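Protein toll (Drosophila melanogaster, PDB 4LXR) is a leucine-rich-repeat receptor that binds cleaved Spätzle, triggering antifungal immune signalling and establishing dorsal-ventral polarity in the embryo. Local coordinates at residues Leu221-His226 with Asp236-Leu241; Asp683-Asn688 with Ala704-Phe709; Arg717-Ser722 with Leu736-Asp741. All coordinates share one frame; numbering follows the deposited sequence.

Contact 1: residues Leu221-His226 with Asp236-Leu241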
ATOM      1  N   LEU A 221      10.908 -25.124  29.085  1.00 21.35           N
ATOM      2  CA  LEU A 221      11.366 -23.818  28.625  1.00 24.90           C
ATOM      3  C   LEU A 221      10.204 -22.993  28.102  1.00 25.97           C
ATOM      4  O   LEU A 221      10.234 -21.761  28.131  1.00 24.15           O
ATOM      5  CB  LEU A 221      12.441 -23.979  27.538  1.00 23.37           C
ATOM      6  CG  LEU A 221      13.673 -24.793  27.972  1.00 29.74           C
ATOM      7  CD1 LEU A 221      14.654 -24.894  26.824  1.00 30.98           C
ATOM      8  CD2 LEU A 221      14.337 -24.168  29.180  1.00 24.75           C
ATOM      9  N   GLY A 222       9.175 -23.678  27.618  1.00 20.38           N
ATOM     10  CA  GLY A 222       8.020 -22.995  27.059  1.00 20.37           C
ATOM     11  C   GLY A 222       6.699 -23.582  27.512  1.00 21.32           C
ATOM     12  O   GLY A 222       6.480 -24.801  27.443  1.00 21.17           O
ATOM     13  N   ILE A 223       5.814 -22.720  27.995  1.00 20.83           N
ATOM     14  CA  ILE A 223       4.447 -23.136  28.274  1.00 18.53           C
ATOM     15  C   ILE A 223       3.429 -22.189  27.629  1.00 23.43           C
ATOM     16  O   ILE A 223       3.492 -20.955  27.789  1.00 18.16           O
ATOM     17  CB  ILE A 223       4.152 -23.294  29.778  1.00 21.85           C
ATOM     18  CG1 ILE A 223       2.695 -23.724  29.962  1.00 27.43           C
ATOM     19  CG2 ILE A 223       4.429 -22.001  30.566  1.00 16.75           C
ATOM     20  CD1 ILE A 223       2.329 -23.934  31.394  1.00 39.88           C
ATOM     21  N   ASP A 224       2.497 -22.765  26.889  1.00 20.52           N
ATOM     22  CA  ASP A 224       1.543 -21.955  26.163  1.00 20.01           C
ATOM     23  C   ASP A 224       0.151 -22.400  26.521  1.00 19.12           C
ATOM     24  O   ASP A 224      -0.250 -23.485  26.164  1.00 19.90           O
ATOM     25  CB  ASP A 224       1.786 -22.065  24.658  1.00 18.64           C
ATOM     26  CG  ASP A 224       0.898 -21.132  23.844  1.00 21.09           C
ATOM     27  OD1 ASP A 224      -0.188 -20.739  24.326  1.00 18.21           O
ATOM     28  OD2 ASP A 224       1.284 -20.801  22.704  1.00 24.61           O
ATOM     29  N   ILE A 225      -0.575 -21.532  27.216  1.00 14.64           N
ATOM     30  CA  ILE A 225      -1.910 -21.829  27.668  1.00 21.72           C
ATOM     31  C   ILE A 225      -2.897 -20.776  27.187  1.00 24.74           C
ATOM     32  O   ILE A 225      -3.900 -20.517  27.850  1.00 22.05           O
ATOM     33  CB  ILE A 225      -1.993 -21.971  29.223  1.00 27.20           C
ATOM     34  CG1 ILE A 225      -1.370 -20.765  29.932  1.00 25.85           C
ATOM     35  CG2 ILE A 225      -1.297 -23.254  29.672  1.00 19.80           C
ATOM     36  CD1 ILE A 225      -1.477 -20.825  31.476  1.00 22.11           C
ATOM     37  N   HIS A 226      -2.614 -20.183  26.028  1.00 24.83           N
ATOM     38  CA  HIS A 226      -3.547 -19.233  25.441  1.00 20.89           C
ATOM     39  C   HIS A 226      -4.899 -19.863  25.124  1.00 21.07           C
ATOM     40  O   HIS A 226      -4.984 -21.065  24.892  1.00 21.14           O
ATOM     41  CB  HIS A 226      -2.930 -18.443  24.265  1.00 18.39           C
ATOM     42  CG  HIS A 226      -2.912 -19.154  22.937  1.00 14.26           C
ATOM     43  ND1 HIS A 226      -1.795 -19.799  22.451  1.00 15.04           N
ATOM     44  CD2 HIS A 226      -3.832 -19.209  21.942  1.00 17.57           C
ATOM     45  CE1 HIS A 226      -2.047 -20.279  21.243  1.00 12.84           C
ATOM     46  NE2 HIS A 226      -3.276 -19.930  20.908  1.00 12.99           N
ATOM     47  N   ASP A 236       1.210 -18.431  42.612  1.00 37.23           N
ATOM     48  CA  ASP A 236       2.312 -19.380  42.585  1.00 32.92           C
ATOM     49  C   ASP A 236       2.133 -20.505  41.558  1.00 29.18           C
ATOM     50  O   ASP A 236       2.816 -21.524  41.646  1.00 32.32           O
ATOM     51  CB  ASP A 236       2.549 -19.967  43.999  1.00 34.55           C
ATOM     52  CG  ASP A 236       1.327 -20.698  44.557  1.00 39.29           C
ATOM     53  OD1 ASP A 236       0.333 -20.890  43.824  1.00 33.31           O
ATOM     54  OD2 ASP A 236       1.365 -21.100  45.740  1.00 47.49           O
ATOM     55  N   VAL A 237       1.230 -20.322  40.589  1.00 30.67           N
ATOM     56  CA  VAL A 237       0.943 -21.371  39.608  1.00 31.26           C
ATOM     57  C   VAL A 237       2.178 -21.856  38.846  1.00 33.23           C
ATOM     58  O   VAL A 237       2.249 -23.024  38.450  1.00 31.96           O
ATOM     59  CB  VAL A 237      -0.141 -20.949  38.574  1.00 27.08           C
ATOM     60  CG1 VAL A 237       0.327 -19.765  37.712  1.00 22.30           C
ATOM     61  CG2 VAL A 237      -0.524 -22.148  37.678  1.00 24.29           C
ATOM     62  N   PHE A 238       3.148 -20.963  38.648  1.00 31.59           N
ATOM     63  CA  PHE A 238       4.328 -21.276  37.838  1.00 26.83           C
ATOM     64  C   PHE A 238       5.578 -21.492  38.706  1.00 30.65           C
ATOM     65  O   PHE A 238       6.694 -21.548  38.191  1.00 32.02           O
ATOM     66  CB  PHE A 238       4.602 -20.133  36.835  1.00 22.70           C
ATOM     67  CG  PHE A 238       3.462 -19.854  35.871  1.00 24.23           C
ATOM     68  CD1 PHE A 238       2.880 -20.873  35.137  1.00 27.25           C
ATOM     69  CD2 PHE A 238       2.995 -18.558  35.692  1.00 28.87           C
ATOM     70  CE1 PHE A 238       1.845 -20.605  34.232  1.00 25.70           C
ATOM     71  CE2 PHE A 238       1.948 -18.279  34.805  1.00 24.83           C
ATOM     72  CZ  PHE A 238       1.371 -19.306  34.079  1.00 26.16           C
ATOM     73  N   ALA A 239       5.396 -21.605  40.019  1.00 34.02           N
ATOM     74  CA  ALA A 239       6.528 -21.714  40.942  1.00 31.73           C
ATOM     75  C   ALA A 239       7.545 -22.793  40.589  1.00 29.26           C
ATOM     76  O   ALA A 239       8.738 -22.620  40.820  1.00 30.00           O
ATOM     77  CB  ALA A 239       6.046 -21.904  42.363  1.00 34.76           C
ATOM     78  N   HIS A 240       7.082 -23.913  40.047  1.00 26.10           N
ATOM     79  CA  HIS A 240       7.997 -25.015  39.757  1.00 32.04           C
ATOM     80  C   HIS A 240       8.688 -24.890  38.396  1.00 32.12           C
ATOM     81  O   HIS A 240       9.657 -25.591  38.126  1.00 31.01           O
ATOM     82  CB  HIS A 240       7.262 -26.354  39.852  1.00 34.16           C
ATOM     83  CG  HIS A 240       6.936 -26.756  41.254  1.00 41.10           C
ATOM     84  ND1 HIS A 240       5.753 -27.372  41.598  1.00 50.35           N
ATOM     85  CD2 HIS A 240       7.647 -26.639  42.399  1.00 41.14           C
ATOM     86  CE1 HIS A 240       5.746 -27.614  42.897  1.00 49.86           C
ATOM     87  NE2 HIS A 240       6.884 -27.177  43.406  1.00 41.08           N
ATOM     88  N   LEU A 241       8.179 -24.006  37.544  1.00 26.71           N
ATOM     89  CA  LEU A 241       8.754 -23.796  36.215  1.00 25.39           C
ATOM     90  C   LEU A 241       9.930 -22.836  36.303  1.00 32.39           C
ATOM     91  O   LEU A 241       9.897 -21.768  35.704  1.00 32.49           O
ATOM     92  CB  LEU A 241       7.695 -23.236  35.259  1.00 20.92           C
ATOM     93  CG  LEU A 241       6.500 -24.152  34.997  1.00 25.56           C
ATOM     94  CD1 LEU A 241       5.380 -23.443  34.235  1.00 23.51           C
ATOM     95  CD2 LEU A 241       6.943 -25.395  34.239  1.00 23.87           C
TER

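Contact 2: residues Asp683-Asn688 with Ala704-Phe709. With NAG (2-acetamido-2-deoxy-beta-D-glucopyranose), chain K.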
ATOM      1  N   ASP A 683      -6.068  58.266 -42.825  1.00 58.05           N
ATOM      2  CA  ASP A 683      -5.834  58.826 -41.492  1.00 67.88           C
ATOM      3  C   ASP A 683      -6.822  58.289 -40.452  1.00 61.68           C
ATOM      4  O   ASP A 683      -6.830  58.729 -39.300  1.00 60.82           O
ATOM      5  CB  ASP A 683      -5.771  60.363 -41.503  1.00 79.21           C
ATOM      6  CG  ASP A 683      -7.052  61.013 -42.002  1.00 93.71           C
ATOM      7  OD1 ASP A 683      -8.154  60.628 -41.555  1.00 96.56           O
ATOM      8  OD2 ASP A 683      -6.950  61.934 -42.843  1.00102.75           O
ATOM      9  N   GLN A 684      -7.648  57.336 -40.876  1.00 56.58           N
ATOM     10  CA  GLN A 684      -8.505  56.586 -39.970  1.00 56.31           C
ATOM     11  C   GLN A 684      -7.899  55.214 -39.688  1.00 49.76           C
ATOM     12  O   GLN A 684      -8.478  54.421 -38.953  1.00 45.52           O
ATOM     13  CB  GLN A 684      -9.902  56.407 -40.565  1.00 44.37           C
ATOM     14  CG  GLN A 684     -10.777  57.652 -40.534  1.00 47.64           C
ATOM     15  CD  GLN A 684     -11.993  57.523 -41.446  1.00 54.43           C
ATOM     16  OE1 GLN A 684     -12.050  56.645 -42.308  1.00 56.52           O
ATOM     17  NE2 GLN A 684     -12.970  58.397 -41.256  1.00 59.45           N
ATOM     18  N   LEU A 685      -6.739  54.931 -40.279  1.00 47.66           N
ATOM     19  CA  LEU A 685      -6.143  53.600 -40.165  1.00 47.26           C
ATOM     20  C   LEU A 685      -4.979  53.564 -39.195  1.00 45.10           C
ATOM     21  O   LEU A 685      -3.958  54.190 -39.442  1.00 46.11           O
ATOM     22  CB  LEU A 685      -5.689  53.087 -41.532  1.00 41.04           C
ATOM     23  CG  LEU A 685      -6.786  52.940 -42.587  1.00 41.94           C
ATOM     24  CD1 LEU A 685      -6.184  52.547 -43.928  1.00 36.91           C
ATOM     25  CD2 LEU A 685      -7.826  51.927 -42.133  1.00 42.77           C
ATOM     26  N   PRO A 686      -5.127  52.814 -38.091  1.00 51.34           N
ATOM     27  CA  PRO A 686      -4.055  52.699 -37.094  1.00 50.64           C
ATOM     28  C   PRO A 686      -2.726  52.270 -37.712  1.00 49.35           C
ATOM     29  O   PRO A 686      -2.694  51.497 -38.669  1.00 47.79           O
ATOM     30  CB  PRO A 686      -4.590  51.657 -36.100  1.00 43.76           C
ATOM     31  CG  PRO A 686      -5.858  51.122 -36.702  1.00 50.78           C
ATOM     32  CD  PRO A 686      -6.365  52.158 -37.645  1.00 51.28           C
ATOM     33  N   THR A 687      -1.641  52.794 -37.160  1.00 54.61           N
ATOM     34  CA  THR A 687      -0.326  52.698 -37.783  1.00 56.33           C
ATOM     35  C   THR A 687       0.304  51.299 -37.709  1.00 54.18           C
ATOM     36  O   THR A 687       1.039  50.900 -38.606  1.00 53.46           O
ATOM     37  CB  THR A 687       0.621  53.797 -37.222  1.00 70.29           C
ATOM     38  OG1 THR A 687       1.063  54.632 -38.298  1.00 69.32           O
ATOM     39  CG2 THR A 687       1.831  53.202 -36.489  1.00 67.39           C
ATOM     40  N   ASN A 688       0.001  50.549 -36.655  1.00 53.24           N
ATOM     41  CA  ASN A 688       0.548  49.202 -36.502  1.00 53.63           C
ATOM     42  C   ASN A 688      -0.326  48.114 -37.122  1.00 46.08           C
ATOM     43  O   ASN A 688      -0.075  46.917 -36.922  1.00 38.32           O
ATOM     44  CB  ASN A 688       0.808  48.899 -35.023  1.00 56.55           C
ATOM     45  CG  ASN A 688       1.964  49.693 -34.474  1.00 68.90           C
ATOM     46  OD1 ASN A 688       2.924  49.978 -35.192  1.00 66.73           O
ATOM     47  ND2 ASN A 688       1.879  50.072 -33.200  1.00 81.60           N
ATOM     48  N   ALA A 704      -6.293  55.771 -53.628  1.00 57.19           N
ATOM     49  CA  ALA A 704      -4.944  55.254 -53.862  1.00 53.75           C
ATOM     50  C   ALA A 704      -4.039  55.413 -52.622  1.00 48.86           C
ATOM     51  O   ALA A 704      -3.063  54.678 -52.450  1.00 47.55           O
ATOM     52  CB  ALA A 704      -4.318  55.916 -55.094  1.00 49.47           C
ATOM     53  N   THR A 705      -4.375  56.364 -51.757  1.00 44.64           N
ATOM     54  CA  THR A 705      -3.649  56.532 -50.507  1.00 56.49           C
ATOM     55  C   THR A 705      -3.886  55.357 -49.539  1.00 52.90           C
ATOM     56  O   THR A 705      -2.979  54.947 -48.802  1.00 47.85           O
ATOM     57  CB  THR A 705      -3.981  57.876 -49.831  1.00 65.63           C
ATOM     58  OG1 THR A 705      -3.222  57.992 -48.626  1.00 74.77           O
ATOM     59  CG2 THR A 705      -5.460  57.972 -49.504  1.00 64.84           C
ATOM     60  N   VAL A 706      -5.096  54.806 -49.556  1.00 47.36           N
ATOM     61  CA  VAL A 706      -5.404  53.646 -48.734  1.00 44.72           C
ATOM     62  C   VAL A 706      -4.721  52.407 -49.298  1.00 36.01           C
ATOM     63  O   VAL A 706      -4.227  51.563 -48.552  1.00 42.16           O
ATOM     64  CB  VAL A 706      -6.916  53.410 -48.627  1.00 46.05           C
ATOM     65  CG1 VAL A 706      -7.200  52.052 -47.992  1.00 42.09           C
ATOM     66  CG2 VAL A 706      -7.551  54.514 -47.815  1.00 52.05           C
ATOM     67  N   LEU A 707      -4.673  52.318 -50.623  1.00 36.36           N
ATOM     68  CA  LEU A 707      -4.041  51.186 -51.291  1.00 41.09           C
ATOM     69  C   LEU A 707      -2.539  51.181 -51.024  1.00 40.54           C
ATOM     70  O   LEU A 707      -1.940  50.118 -50.879  1.00 36.68           O
ATOM     71  CB  LEU A 707      -4.328  51.209 -52.802  1.00 42.51           C
ATOM     72  CG  LEU A 707      -5.817  51.223 -53.165  1.00 45.24           C
ATOM     73  CD1 LEU A 707      -6.023  51.352 -54.673  1.00 35.20           C
ATOM     74  CD2 LEU A 707      -6.527  49.978 -52.625  1.00 32.91           C
ATOM     75  N   GLY A 708      -1.938  52.369 -50.951  1.00 42.12           N
ATOM     76  CA  GLY A 708      -0.523  52.487 -50.644  1.00 43.42           C
ATOM     77  C   GLY A 708      -0.219  51.972 -49.244  1.00 48.83           C
ATOM     78  O   GLY A 708       0.754  51.248 -49.029  1.00 45.48           O
ATOM     79  N   PHE A 709      -1.077  52.344 -48.298  1.00 44.85           N
ATOM     80  CA  PHE A 709      -1.001  51.887 -46.912  1.00 36.35           C
ATOM     81  C   PHE A 709      -1.072  50.358 -46.830  1.00 42.17           C
ATOM     82  O   PHE A 709      -0.314  49.723 -46.092  1.00 43.21           O
ATOM     83  CB  PHE A 709      -2.154  52.528 -46.133  1.00 36.93           C
ATOM     84  CG  PHE A 709      -2.232  52.125 -44.681  1.00 44.01           C
ATOM     85  CD1 PHE A 709      -2.847  50.934 -44.302  1.00 38.37           C
ATOM     86  CD2 PHE A 709      -1.737  52.967 -43.690  1.00 44.25           C
ATOM     87  CE1 PHE A 709      -2.934  50.569 -42.964  1.00 45.32           C
ATOM     88  CE2 PHE A 709      -1.825  52.611 -42.351  1.00 48.59           C
ATOM     89  CZ  PHE A 709      -2.431  51.415 -41.988  1.00 47.34           C
TER
HETATM   90  C1  NAG K2014       3.192  50.395 -32.698  1.00 53.92           C
HETATM   91  C2  NAG K2014       3.126  51.334 -31.492  1.00 67.83           C
HETATM   92  C3  NAG K2014       4.535  51.678 -31.023  1.00 74.88           C
HETATM   93  C4  NAG K2014       5.314  50.403 -30.727  1.00 75.79           C
HETATM   94  C5  NAG K2014       5.289  49.468 -31.937  1.00 69.51           C
HETATM   95  C6  NAG K2014       5.908  48.120 -31.649  1.00 66.64           C
HETATM   96  C7  NAG K2014       1.187  52.827 -31.261  1.00 62.83           C
HETATM   97  C8  NAG K2014       0.562  54.121 -31.691  1.00 54.83           C
HETATM   98  N2  NAG K2014       2.379  52.546 -31.800  1.00 66.94           N
HETATM   99  O3  NAG K2014       4.479  52.497 -29.860  1.00 77.63           O
HETATM  100  O4  NAG K2014       6.662  50.735 -30.410  1.00 79.08           O
HETATM  101  O5  NAG K2014       3.936  49.216 -32.350  1.00 60.17           O
HETATM  102  O6  NAG K2014       5.004  47.277 -30.949  1.00 66.40           O
HETATM  103  O7  NAG K2014       0.633  52.064 -30.464  1.00 60.30           O

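Contact 3: residues Arg717-Ser722 with Leu736-Asp741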
ATOM      1  N   ARG A 717       0.362  43.800 -44.761  1.00 56.90           N
ATOM      2  CA  ARG A 717      -0.962  44.177 -44.286  1.00 50.47           C
ATOM      3  C   ARG A 717      -1.950  43.349 -45.106  1.00 55.16           C
ATOM      4  O   ARG A 717      -1.852  43.287 -46.329  1.00 51.48           O
ATOM      5  CB  ARG A 717      -1.236  45.663 -44.479  1.00 46.71           C
ATOM      6  CG  ARG A 717      -0.026  46.560 -44.325  1.00 54.05           C
ATOM      7  CD  ARG A 717      -0.248  47.683 -43.328  1.00 58.13           C
ATOM      8  NE  ARG A 717       0.882  48.611 -43.313  1.00 62.71           N
ATOM      9  CZ  ARG A 717       0.995  49.640 -42.483  1.00 72.19           C
ATOM     10  NH1 ARG A 717       0.054  49.868 -41.583  1.00 76.29           N
ATOM     11  NH2 ARG A 717       2.054  50.437 -42.542  1.00 79.77           N
ATOM     12  N   SER A 718      -2.883  42.701 -44.414  1.00 65.67           N
ATOM     13  CA  SER A 718      -3.822  41.744 -44.994  1.00 54.73           C
ATOM     14  C   SER A 718      -5.220  42.381 -45.076  1.00 58.12           C
ATOM     15  O   SER A 718      -5.593  43.165 -44.198  1.00 61.38           O
ATOM     16  CB  SER A 718      -3.871  40.511 -44.094  1.00 42.73           C
ATOM     17  OG  SER A 718      -4.762  39.543 -44.589  1.00 48.82           O
ATOM     18  N   VAL A 719      -5.990  42.054 -46.119  1.00 43.24           N
ATOM     19  CA  VAL A 719      -7.269  42.729 -46.370  1.00 30.43           C
ATOM     20  C   VAL A 719      -8.421  41.819 -46.822  1.00 29.34           C
ATOM     21  O   VAL A 719      -8.234  40.900 -47.619  1.00 27.94           O
ATOM     22  CB  VAL A 719      -7.141  43.796 -47.489  1.00 45.51           C
ATOM     23  CG1 VAL A 719      -8.089  44.945 -47.220  1.00 40.58           C
ATOM     24  CG2 VAL A 719      -5.718  44.291 -47.616  1.00 56.74           C
ATOM     25  N   LYS A 720      -9.632  42.126 -46.374  1.00 27.75           N
ATOM     26  CA  LYS A 720     -10.817  41.507 -46.965  1.00 34.63           C
ATOM     27  C   LYS A 720     -11.737  42.575 -47.552  1.00 32.00           C
ATOM     28  O   LYS A 720     -12.024  43.586 -46.906  1.00 32.44           O
ATOM     29  CB  LYS A 720     -11.548  40.622 -45.955  1.00 36.83           C
ATOM     30  CG  LYS A 720     -10.710  39.422 -45.489  1.00 33.51           C
ATOM     31  CD  LYS A 720     -11.526  38.455 -44.652  1.00 47.68           C
ATOM     32  CE  LYS A 720     -10.613  37.479 -43.906  1.00 60.01           C
ATOM     33  NZ  LYS A 720     -11.317  36.724 -42.823  1.00 67.57           N
ATOM     34  N   LEU A 721     -12.186  42.357 -48.786  1.00 28.37           N
ATOM     35  CA  LEU A 721     -12.850  43.415 -49.539  1.00 32.86           C
ATOM     36  C   LEU A 721     -14.189  43.049 -50.183  1.00 31.07           C
ATOM     37  O   LEU A 721     -14.832  43.919 -50.790  1.00 33.08           O
ATOM     38  CB  LEU A 721     -11.906  43.956 -50.613  1.00 29.37           C
ATOM     39  CG  LEU A 721     -10.605  44.589 -50.140  1.00 29.09           C
ATOM     40  CD1 LEU A 721      -9.668  44.809 -51.332  1.00 29.09           C
ATOM     41  CD2 LEU A 721     -10.913  45.900 -49.419  1.00 29.80           C
ATOM     42  N   SER A 722     -14.615  41.792 -50.056  1.00 29.61           N
ATOM     43  CA  SER A 722     -15.838  41.338 -50.725  1.00 33.14           C
ATOM     44  C   SER A 722     -17.079  41.807 -49.981  1.00 37.00           C
ATOM     45  O   SER A 722     -16.991  42.293 -48.857  1.00 31.89           O
ATOM     46  CB  SER A 722     -15.859  39.813 -50.894  1.00 35.79           C
ATOM     47  OG  SER A 722     -15.978  39.146 -49.644  1.00 33.12           O
ATOM     48  N   LEU A 736      -8.525  48.195 -59.093  1.00 40.50           N
ATOM     49  CA  LEU A 736      -8.468  47.010 -59.946  1.00 37.83           C
ATOM     50  C   LEU A 736      -7.034  46.502 -60.041  1.00 34.54           C
ATOM     51  O   LEU A 736      -6.788  45.315 -59.839  1.00 31.46           O
ATOM     52  CB  LEU A 736      -9.071  47.267 -61.341  1.00 35.10           C
ATOM     53  CG  LEU A 736      -9.247  46.012 -62.210  1.00 37.18           C
ATOM     54  CD1 LEU A 736     -10.214  45.043 -61.547  1.00 35.96           C
ATOM     55  CD2 LEU A 736      -9.694  46.309 -63.679  1.00 36.72           C
ATOM     56  N   LEU A 737      -6.086  47.400 -60.315  1.00 38.14           N
ATOM     57  CA  LEU A 737      -4.669  47.009 -60.397  1.00 35.87           C
ATOM     58  C   LEU A 737      -4.110  46.460 -59.063  1.00 32.63           C
ATOM     59  O   LEU A 737      -3.339  45.504 -59.063  1.00 38.23           O
ATOM     60  CB  LEU A 737      -3.797  48.159 -60.923  1.00 41.53           C
ATOM     61  CG  LEU A 737      -3.943  48.561 -62.399  1.00 44.39           C
ATOM     62  CD1 LEU A 737      -3.122  49.828 -62.688  1.00 38.60           C
ATOM     63  CD2 LEU A 737      -3.565  47.423 -63.356  1.00 36.28           C
ATOM     64  N   PHE A 738      -4.505  47.075 -57.948  1.00 31.76           N
ATOM     65  CA  PHE A 738      -4.142  46.585 -56.622  1.00 34.61           C
ATOM     66  C   PHE A 738      -4.547  45.122 -56.444  1.00 32.90           C
ATOM     67  O   PHE A 738      -3.711  44.290 -56.098  1.00 31.14           O
ATOM     68  CB  PHE A 738      -4.769  47.462 -55.520  1.00 34.00           C
ATOM     69  CG  PHE A 738      -4.565  46.934 -54.115  1.00 35.72           C
ATOM     70  CD1 PHE A 738      -3.353  47.108 -53.456  1.00 38.12           C
ATOM     71  CD2 PHE A 738      -5.596  46.284 -53.444  1.00 36.56           C
ATOM     72  CE1 PHE A 738      -3.166  46.625 -52.151  1.00 37.96           C
ATOM     73  CE2 PHE A 738      -5.418  45.798 -52.138  1.00 31.71           C
ATOM     74  CZ  PHE A 738      -4.200  45.970 -51.494  1.00 31.58           C
ATOM     75  N   THR A 739      -5.815  44.811 -56.707  1.00 29.14           N
ATOM     76  CA  THR A 739      -6.315  43.454 -56.511  1.00 31.07           C
ATOM     77  C   THR A 739      -5.578  42.439 -57.383  1.00 32.29           C
ATOM     78  O   THR A 739      -5.281  41.330 -56.934  1.00 32.30           O
ATOM     79  CB  THR A 739      -7.831  43.331 -56.765  1.00 28.87           C
ATOM     80  OG1 THR A 739      -8.099  43.554 -58.161  1.00 31.66           O
ATOM     81  CG2 THR A 739      -8.614  44.326 -55.897  1.00 28.95           C
ATOM     82  N   GLN A 740      -5.275  42.837 -58.616  1.00 32.15           N
ATOM     83  CA  GLN A 740      -4.602  41.969 -59.570  1.00 30.51           C
ATOM     84  C   GLN A 740      -3.191  41.599 -59.121  1.00 34.58           C
ATOM     85  O   GLN A 740      -2.734  40.477 -59.385  1.00 27.91           O
ATOM     86  CB  GLN A 740      -4.571  42.596 -60.985  1.00 29.99           C
ATOM     87  CG  GLN A 740      -5.943  42.811 -61.620  1.00 30.72           C
ATOM     88  CD  GLN A 740      -5.854  43.484 -62.977  1.00 32.33           C
ATOM     89  OE1 GLN A 740      -4.817  44.034 -63.339  1.00 43.01           O
ATOM     90  NE2 GLN A 740      -6.935  43.426 -63.740  1.00 33.19           N
ATOM     91  N   ASP A 741      -2.491  42.519 -58.456  1.00 28.55           N
ATOM     92  CA  ASP A 741      -1.143  42.177 -57.987  1.00 37.58           C
ATOM     93  C   ASP A 741      -1.052  41.840 -56.485  1.00 36.06           C
ATOM     94  O   ASP A 741       0.035  41.816 -55.914  1.00 29.40           O
ATOM     95  CB  ASP A 741      -0.130  43.260 -58.345  1.00 31.83           C
ATOM     96  CG  ASP A 741       1.285  42.711 -58.489  1.00 48.12           C
ATOM     97  OD1 ASP A 741       1.443  41.516 -58.844  1.00 29.48           O
ATOM     98  OD2 ASP A 741       2.242  43.484 -58.265  1.00 56.12           O
TER

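Contact 1: residues Leu221-His226 with Asp236-Leu241
D224 OD1, carried between the inward-facing I223 and I225 that meet F238 and L241, accepts two hydrogen bonds from H226. The backbone N of H226 reaches it at 3.0 Å with a nearly straight N-H (170°), closing an Asx turn, and H226 ND1 donates to the same oxygen at 2.6 Å from its syn side. This double grip fixes the carboxylate and the imidazole against each other. D224 OD2 accepts from the backbone N of Q62 in a Spätzle chain, while the H226 ring lies nearly parallel to that of W202.

D224 turns to the ligand side while I223 and I225 turn into the solenoid core, the alternation of a leucine-rich repeat, here LRR 4. With CG1 between the backbone N and the carbonyl carbon (chi1 52°), I225 brings CD1 to the edge of the F238 ring, 4.1 Å from F238 CZ, the two side chains approaching from opposite directions. I223 crosses L241 at about a right angle, its CG2 lying 4.1 Å from L241 CD1, and its own CD1 touches that same methyl.

On the return loop, V237 CG1 lies over the centre of one face of the F238 ring. Two overlapping type I turns, D236-A239 and F238-L241, bring F238 and L241 to the core; in the second, L241 N donates to F238 O at 2.9 Å.

Contact 2: residues Asp683-Asn688 with Ala704-Phe709
Near the C-terminal end of the Toll ectodomain, the leucine-rich repeats LRR 17 and LRR 18 are joined here by packing of the loop around L685 against the short helix 704-710. The contact has no hydrogen bond and centres on the ring of F709. L685 lies over one face of it: CD1 stands 4.0 Å from the ring centroid, only 20° off the normal, in a CH-pi contact offset toward CD1 and CE1 of the ring, while L685 CB packs 3.7 Å from F709 CZ. The backbone carbonyl of P686 meets the ring differently, its O lying at the edge, in plane, 3.3 Å from F709 CZ.

With F709 CG anti to the backbone N (chi1 179°), the ring leaves the helix and reaches out to the loop. One turn back, V706 adds a smaller touch through CG1, which is 4.2 Å from L685 CD1, so this leucine methyl touches both residues. The other face of the ring is taken by the guanidinium of R717 in a cation-pi interaction. An alanine in place of F709 is likely to open a gap over L685 CB and CD1 and to leave the R717 guanidinium without its aromatic partner.

Beyond the packed residues, the loop runs out to the glycosylated N688, whose sugar is also hydrogen-bonded to S666 OG. N688 ND2 is bonded covalently to C1 of the N-acetylglucosamine at 1.4 Å.

Contact 3: residues Arg717-Ser722 with Leu736-Asp741
V719 and L721 both approach the F738 ring at its edge, near the ring plane. CG2 of V719 lies 4.5 Å from F738 CZ, and L721 CD1 lies 4.4 Å from F738 CE2, so the two methyl groups meet neighbouring ring atoms at the end farthest from the helix. These are loose van der Waals contacts with no hydrogen bond between the segments. F738 gets there because its CG is anti to the backbone N (chi1 174°), which throws the ring outward from the helix toward the strand. L710 of helix 704-710 also packs on F738, and it touches V719 as well.

The strand, 718-720, is the last of the parallel run in the second leucine-rich-repeat block, and helix 733-740 belongs to the C-terminal flanking region, LRRCT 2, which closes the end of the solenoid over its hydrophobic core.

Farther out, polar bonds set the backbone in place. L721 N donates to D748 OD1, and D748 OD2 is hydrogen-bonded to S722 OG; L721 O accepts from both N724 ND2 and W726 NE1. In the helix, L736 O has two donors: T739 OG1 at 2.8 Å, tilted 24° from the carbonyl plane, and the helical Q740 N at 3.2 Å. The threonine hydroxyl is thereby turned back onto its own helix.

Contact 1 lies on the opposite side of the chain's centre from the other two, its centre 109 Å from each, and it alone of the three is touched by Spätzle, through residues on and beside strand 222-224, among them L221, D224 and H226. Contacts 2 and 3 are neighbours, with centres 13 Å apart, near the C-terminal end of the ectodomain. R717, which leads into the strand of contact 3, bridges them, its NH1 making a weak hydrogen bond of 3.3 Å to T687 O of contact 2, and L707 CD2 of helix 704-710 packs 3.9 Å from F738 CD2. A glycan is linked to N688 in contact 2, whereas none is attached to the segments of contact 1.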